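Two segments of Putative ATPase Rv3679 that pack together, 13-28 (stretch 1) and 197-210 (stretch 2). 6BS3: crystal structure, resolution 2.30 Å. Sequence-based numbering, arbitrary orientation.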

# COMPACT_ATOMS: atom_id res chain seq x y z
N GLY A 13 -3.20 -4.33 -26.42
CA GLY A 13 -2.64 -4.23 -25.08
C GLY A 13 -1.21 -4.70 -25.00
O GLY A 13 -0.51 -4.43 -24.03
N TRP A 14 -0.74 -5.39 -26.05
CA TRP A 14 0.60 -5.92 -26.13
C TRP A 14 1.15 -5.81 -27.55
O TRP A 14 1.11 -6.78 -28.29
N PRO A 15 1.74 -4.65 -27.94
CA PRO A 15 2.38 -4.57 -29.26
C PRO A 15 3.50 -5.60 -29.40
O PRO A 15 4.11 -6.00 -28.39
N SER A 16 3.77 -6.05 -30.63
CA SER A 16 4.80 -7.07 -30.96
C SER A 16 6.19 -6.83 -30.37
O SER A 16 6.85 -7.79 -29.98
N ARG A 17 6.63 -5.56 -30.32
CA ARG A 17 7.92 -5.11 -29.78
C ARG A 17 8.16 -5.63 -28.34
O ARG A 17 9.29 -5.99 -28.01
N LEU A 18 7.09 -5.72 -27.55
CA LEU A 18 7.08 -6.23 -26.17
C LEU A 18 7.41 -7.72 -26.07
O LEU A 18 7.75 -8.18 -24.99
N SER A 19 7.35 -8.46 -27.19
CA SER A 19 7.69 -9.89 -27.25
C SER A 19 9.21 -10.07 -27.36
O SER A 19 9.72 -11.13 -27.03
N GLY A 20 9.90 -9.03 -27.80
CA GLY A 20 11.36 -9.01 -27.92
C GLY A 20 12.05 -8.60 -26.63
O GLY A 20 13.26 -8.79 -26.49
N VAL A 21 11.28 -8.01 -25.67
CA VAL A 21 11.75 -7.56 -24.35
C VAL A 21 12.21 -8.78 -23.50
O VAL A 21 11.49 -9.77 -23.39
N ARG A 22 13.42 -8.66 -22.91
CA ARG A 22 14.03 -9.67 -22.03
C ARG A 22 13.84 -9.31 -20.56
O ARG A 22 13.87 -10.21 -19.71
N LEU A 23 13.70 -8.01 -20.25
CA LEU A 23 13.53 -7.54 -18.87
C LEU A 23 12.22 -6.80 -18.68
O LEU A 23 12.07 -5.69 -19.18
N HIS A 24 11.30 -7.40 -17.90
CA HIS A 24 9.99 -6.81 -17.61
C HIS A 24 9.94 -6.32 -16.19
O HIS A 24 10.15 -7.11 -15.27
N LEU A 25 9.69 -5.02 -15.99
CA LEU A 25 9.62 -4.48 -14.64
C LEU A 25 8.16 -4.17 -14.34
O LEU A 25 7.52 -3.45 -15.10
N VAL A 26 7.62 -4.77 -13.27
CA VAL A 26 6.21 -4.61 -12.88
C VAL A 26 6.10 -3.70 -11.67
O VAL A 26 6.45 -4.08 -10.54
N THR A 27 5.65 -2.46 -11.93
CA THR A 27 5.46 -1.47 -10.88
C THR A 27 3.95 -1.20 -10.70
O THR A 27 3.11 -1.89 -11.29
N GLY A 28 3.63 -0.26 -9.82
CA GLY A 28 2.27 0.12 -9.46
C GLY A 28 2.20 0.49 -7.99
O GLY A 28 3.10 0.17 -7.22
N LYS A 197 22.63 1.13 -20.02
CA LYS A 197 22.42 0.72 -21.41
C LYS A 197 21.27 -0.27 -21.52
O LYS A 197 20.42 -0.10 -22.38
N LEU A 198 21.25 -1.30 -20.63
CA LEU A 198 20.19 -2.31 -20.60
C LEU A 198 18.84 -1.67 -20.31
O LEU A 198 17.90 -1.89 -21.08
N LEU A 199 18.74 -0.88 -19.22
CA LEU A 199 17.50 -0.21 -18.79
C LEU A 199 16.87 0.69 -19.84
O LEU A 199 15.66 0.68 -19.99
N HIS A 200 17.70 1.44 -20.58
CA HIS A 200 17.28 2.39 -21.62
C HIS A 200 17.01 1.75 -23.01
O HIS A 200 16.43 2.40 -23.87
N SER A 201 17.35 0.46 -23.19
CA SER A 201 17.16 -0.23 -24.47
C SER A 201 15.75 -0.82 -24.68
O SER A 201 14.92 -0.81 -23.77
N ASN A 202 15.54 -1.37 -25.90
CA ASN A 202 14.35 -2.08 -26.36
C ASN A 202 14.28 -3.50 -25.76
O ASN A 202 13.34 -4.23 -26.05
N GLN A 203 15.28 -3.87 -24.93
CA GLN A 203 15.35 -5.16 -24.20
C GLN A 203 14.60 -5.04 -22.87
O GLN A 203 14.42 -6.04 -22.19
N THR A 204 14.20 -3.81 -22.49
CA THR A 204 13.51 -3.51 -21.24
C THR A 204 12.13 -2.88 -21.51
O THR A 204 11.94 -2.23 -22.54
N ALA A 205 11.19 -3.07 -20.56
CA ALA A 205 9.85 -2.46 -20.54
C ALA A 205 9.37 -2.41 -19.11
O ALA A 205 9.51 -3.39 -18.38
N ILE A 206 8.80 -1.27 -18.72
CA ILE A 206 8.22 -1.04 -17.39
C ILE A 206 6.69 -1.06 -17.55
O ILE A 206 6.14 -0.23 -18.27
N HIS A 207 6.03 -2.02 -16.88
CA HIS A 207 4.58 -2.18 -16.85
C HIS A 207 4.07 -1.59 -15.54
O HIS A 207 4.72 -1.71 -14.50
N LEU A 208 2.93 -0.91 -15.61
CA LEU A 208 2.37 -0.22 -14.46
C LEU A 208 1.00 -0.74 -14.14
O LEU A 208 0.05 -0.55 -14.90
N VAL A 209 0.91 -1.43 -13.03
CA VAL A 209 -0.34 -1.97 -12.51
C VAL A 209 -1.10 -0.83 -11.82
O VAL A 209 -0.52 -0.06 -11.08
N THR A 210 -2.39 -0.75 -12.10
CA THR A 210 -3.29 0.22 -11.48
C THR A 210 -4.64 -0.40 -11.18
O THR A 210 -5.01 -1.42 -11.77

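The strand that starts at Leu23 runs parallel to strand 204-210, and about 912 Å² of surface is buried between the two stretches. Backbone hydrogen bonds set the register. Leu25 N donates to Ala205 O (2.9 Å), His207 N to Leu25 O (2.7 Å), Thr27 N to His207 O (2.8 Å) and Val209 N to Thr27 O (2.8 Å). The alternation of the strands sends side chains to two faces of the sheet.

One face carries Leu23, Leu25 and Thr27 from the first strand and Thr204, Ile206 and Leu208 from the second. Leu23 is t at chi1 and p at chi2. This carries Leu23 CD2 to the helix, 4.0 Å from Leu199 CD2 and 4.3 Å from Leu198 CD2. Leu198 has the same t, p pair of angles, while Leu199 is m, t. Leu25 is m at chi1, with chi2 at 148°, between wells. Its CD1 lies 3.6 Å from Ile206 CG1, 3.9 Å from Thr204 CG2 and 4.3 Å from Leu199 CD2. Ile206 is also m at chi1 and off a well at chi2 (140°). Thr27 is t. Its CG2 sits 3.8 Å from Ile206 CG2 and 3.8 Å from Leu208 CG, while OG1 is hydrogen-bonded elsewhere in the structure. Thr204 is m, and its OG1 bonds back to Leu198 O at 2.7 Å, tying the strand start to the helix. Its methyl is left to meet Leu25.

The other face carries His24 and Val26 beside Ala205, His207 and Val209. Both histidines are m at chi1. Their rings meet rim to rim, with planes at 17°, so that ring nitrogens face each other. His24 ND1 and His207 NE2 are hydrogen-bonded at 2.8 Å; the donor is not settled by the geometry. His24 NE2 also makes a weak bond to Val21 O at 3.4 Å. His207 ND1 is satisfied elsewhere in the structure, so both nitrogens of each ring have partners.

His207 has the largest area covered by the other stretch. Trp14, t at chi1, points sideways at its CB, but its ring end comes nearer. Trp14 CZ3 lies 3.5 Å from His207 CE1. The two rings are near parallel but slid apart and barely overlap. Leu18 (m, t) places CD2 4.0 Å from Ala205 CB. Val21 is t, with CG2 3.9 Å from the same Ala205 CB and CG1 3.5 Å from Gln203 O. Farther along, Val26 and Val209 are both t, and Val26 CG1 meets Val209 CG2 at 3.7 Å.

Where the strands begin, Gln203 O accepts from both Arg22 N and Leu23 N, each at 2.9 Å. Gln203 is m at chi1 and chi2, which brings its amide end near the first stretch. Its NE2 lies 3.4 Å from Arg22 CG, a contact without a hydrogen bond. The Arg22 guanidinium finds its partners elsewhere in the structure.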

# COMPACT_ATOMS: atom_id res chain seq x y z
CB TRP A 14 0.64 -7.38 -25.61
CG TRP A 14 2.01 -7.90 -25.23
CD1 TRP A 14 2.80 -8.73 -25.98
CD2 TRP A 14 2.67 -7.75 -23.97
NE1 TRP A 14 3.91 -9.11 -25.25
CE2 TRP A 14 3.85 -8.52 -24.01
CE3 TRP A 14 2.35 -7.05 -22.78
CZ2 TRP A 14 4.74 -8.61 -22.92
CZ3 TRP A 14 3.24 -7.13 -21.70
CH2 TRP A 14 4.40 -7.93 -21.77
CB PRO A 15 2.92 -3.13 -29.29
CG PRO A 15 2.14 -2.39 -28.27
CD PRO A 15 1.92 -3.40 -27.19
CB SER A 16 4.92 -7.23 -32.47
OG SER A 16 3.85 -8.05 -32.92
CB ARG A 17 8.05 -3.57 -29.85
CG ARG A 17 7.08 -2.78 -28.96
CD ARG A 17 7.40 -1.30 -28.96
NE ARG A 17 6.20 -0.48 -28.77
CZ ARG A 17 5.73 -0.09 -27.59
NH1 ARG A 17 6.35 -0.46 -26.47
NH2 ARG A 17 4.65 0.67 -27.52
CB LEU A 18 5.75 -5.90 -25.47
CG LEU A 18 5.38 -4.43 -25.28
CD1 LEU A 18 4.13 -4.30 -24.44
CD2 LEU A 18 6.53 -3.61 -24.65
CB SER A 19 7.01 -10.57 -28.44
OG SER A 19 5.60 -10.43 -28.37
CB VAL A 21 10.65 -6.72 -23.61
CG1 VAL A 21 11.00 -6.50 -22.13
CG2 VAL A 21 10.41 -5.38 -24.30
CB ARG A 22 15.55 -9.77 -22.30
CG ARG A 22 15.96 -10.09 -23.75
CD ARG A 22 16.21 -11.57 -24.13
NE ARG A 22 16.52 -12.48 -23.02
CZ ARG A 22 17.62 -12.43 -22.29
NH1 ARG A 22 18.54 -11.49 -22.52
NH2 ARG A 22 17.80 -13.28 -21.29
CB LEU A 23 14.73 -6.67 -18.41
CG LEU A 23 14.60 -5.96 -17.04
CD1 LEU A 23 14.46 -6.97 -15.90
CD2 LEU A 23 15.73 -4.96 -16.81
CB HIS A 24 8.84 -7.80 -17.86
CG HIS A 24 8.74 -8.25 -19.29
ND1 HIS A 24 7.91 -7.60 -20.20
CD2 HIS A 24 9.36 -9.27 -19.92
CE1 HIS A 24 8.06 -8.23 -21.34
NE2 HIS A 24 8.93 -9.24 -21.23
CB LEU A 25 10.52 -3.24 -14.49
CG LEU A 25 12.02 -3.43 -14.70
CD1 LEU A 25 12.65 -2.17 -15.28
CD2 LEU A 25 12.72 -3.73 -13.38
CB VAL A 26 5.46 -5.98 -12.70
CG1 VAL A 26 3.98 -5.76 -12.42
CG2 VAL A 26 5.64 -6.88 -13.93
CB THR A 27 6.35 -0.23 -11.09
OG1 THR A 27 6.31 0.56 -9.90
CG2 THR A 27 5.93 0.62 -12.28
CB LYS A 197 23.70 0.10 -22.00
CG LYS A 197 24.49 1.05 -22.87
CD LYS A 197 25.89 0.52 -23.16
CE LYS A 197 26.95 1.23 -22.34
NZ LYS A 197 28.26 0.52 -22.36
CB LEU A 198 20.51 -3.45 -19.61
CG LEU A 198 19.37 -4.47 -19.35
CD1 LEU A 198 19.00 -5.25 -20.62
CD2 LEU A 198 19.73 -5.45 -18.27
CB LEU A 199 17.68 0.55 -17.48
CG LEU A 199 17.98 -0.29 -16.24
CD1 LEU A 199 18.34 0.61 -15.06
CD2 LEU A 199 16.82 -1.25 -15.91
CB HIS A 200 18.28 3.57 -21.70
CG HIS A 200 18.16 4.47 -20.51
ND1 HIS A 200 18.74 4.14 -19.29
CD2 HIS A 200 17.43 5.60 -20.36
CE1 HIS A 200 18.37 5.08 -18.45
NE2 HIS A 200 17.59 5.99 -19.04
CB SER A 201 18.22 -1.32 -24.65
OG SER A 201 17.89 -2.46 -23.88
CB ASN A 202 14.30 -2.11 -27.92
CG ASN A 202 15.38 -2.91 -28.65
OD1 ASN A 202 16.13 -3.73 -28.09
ND2 ASN A 202 15.48 -2.69 -29.95
CB GLN A 203 16.81 -5.53 -23.91
CG GLN A 203 17.65 -5.82 -25.15
CD GLN A 203 17.46 -7.24 -25.59
OE1 GLN A 203 16.51 -7.57 -26.32
NE2 GLN A 203 18.36 -8.11 -25.15
CB THR A 204 14.42 -2.61 -20.35
OG1 THR A 204 15.70 -3.22 -20.21
CG2 THR A 204 13.86 -2.33 -18.95
CB ALA A 205 8.86 -3.25 -21.40
CB ILE A 206 8.73 0.27 -16.74
CG1 ILE A 206 10.26 0.25 -16.57
CG2 ILE A 206 8.03 0.55 -15.39
CD1 ILE A 206 10.98 1.52 -16.87
CB HIS A 207 4.16 -3.67 -17.01
CG HIS A 207 4.82 -4.35 -18.16
ND1 HIS A 207 4.54 -4.00 -19.47
CD2 HIS A 207 5.78 -5.30 -18.16
CE1 HIS A 207 5.33 -4.75 -20.22
NE2 HIS A 207 6.08 -5.56 -19.48
CB LEU A 208 2.35 1.31 -14.69
CG LEU A 208 3.71 1.94 -15.00
CD1 LEU A 208 3.92 2.09 -16.51
CD2 LEU A 208 3.87 3.24 -14.26
CB VAL A 209 -0.09 -3.17 -11.55
CG1 VAL A 209 -1.40 -3.69 -10.95
CG2 VAL A 209 0.63 -4.29 -12.28
CB THR A 210 -3.39 1.52 -12.36
OG1 THR A 210 -4.00 2.54 -11.58
CG2 THR A 210 -4.18 1.31 -13.66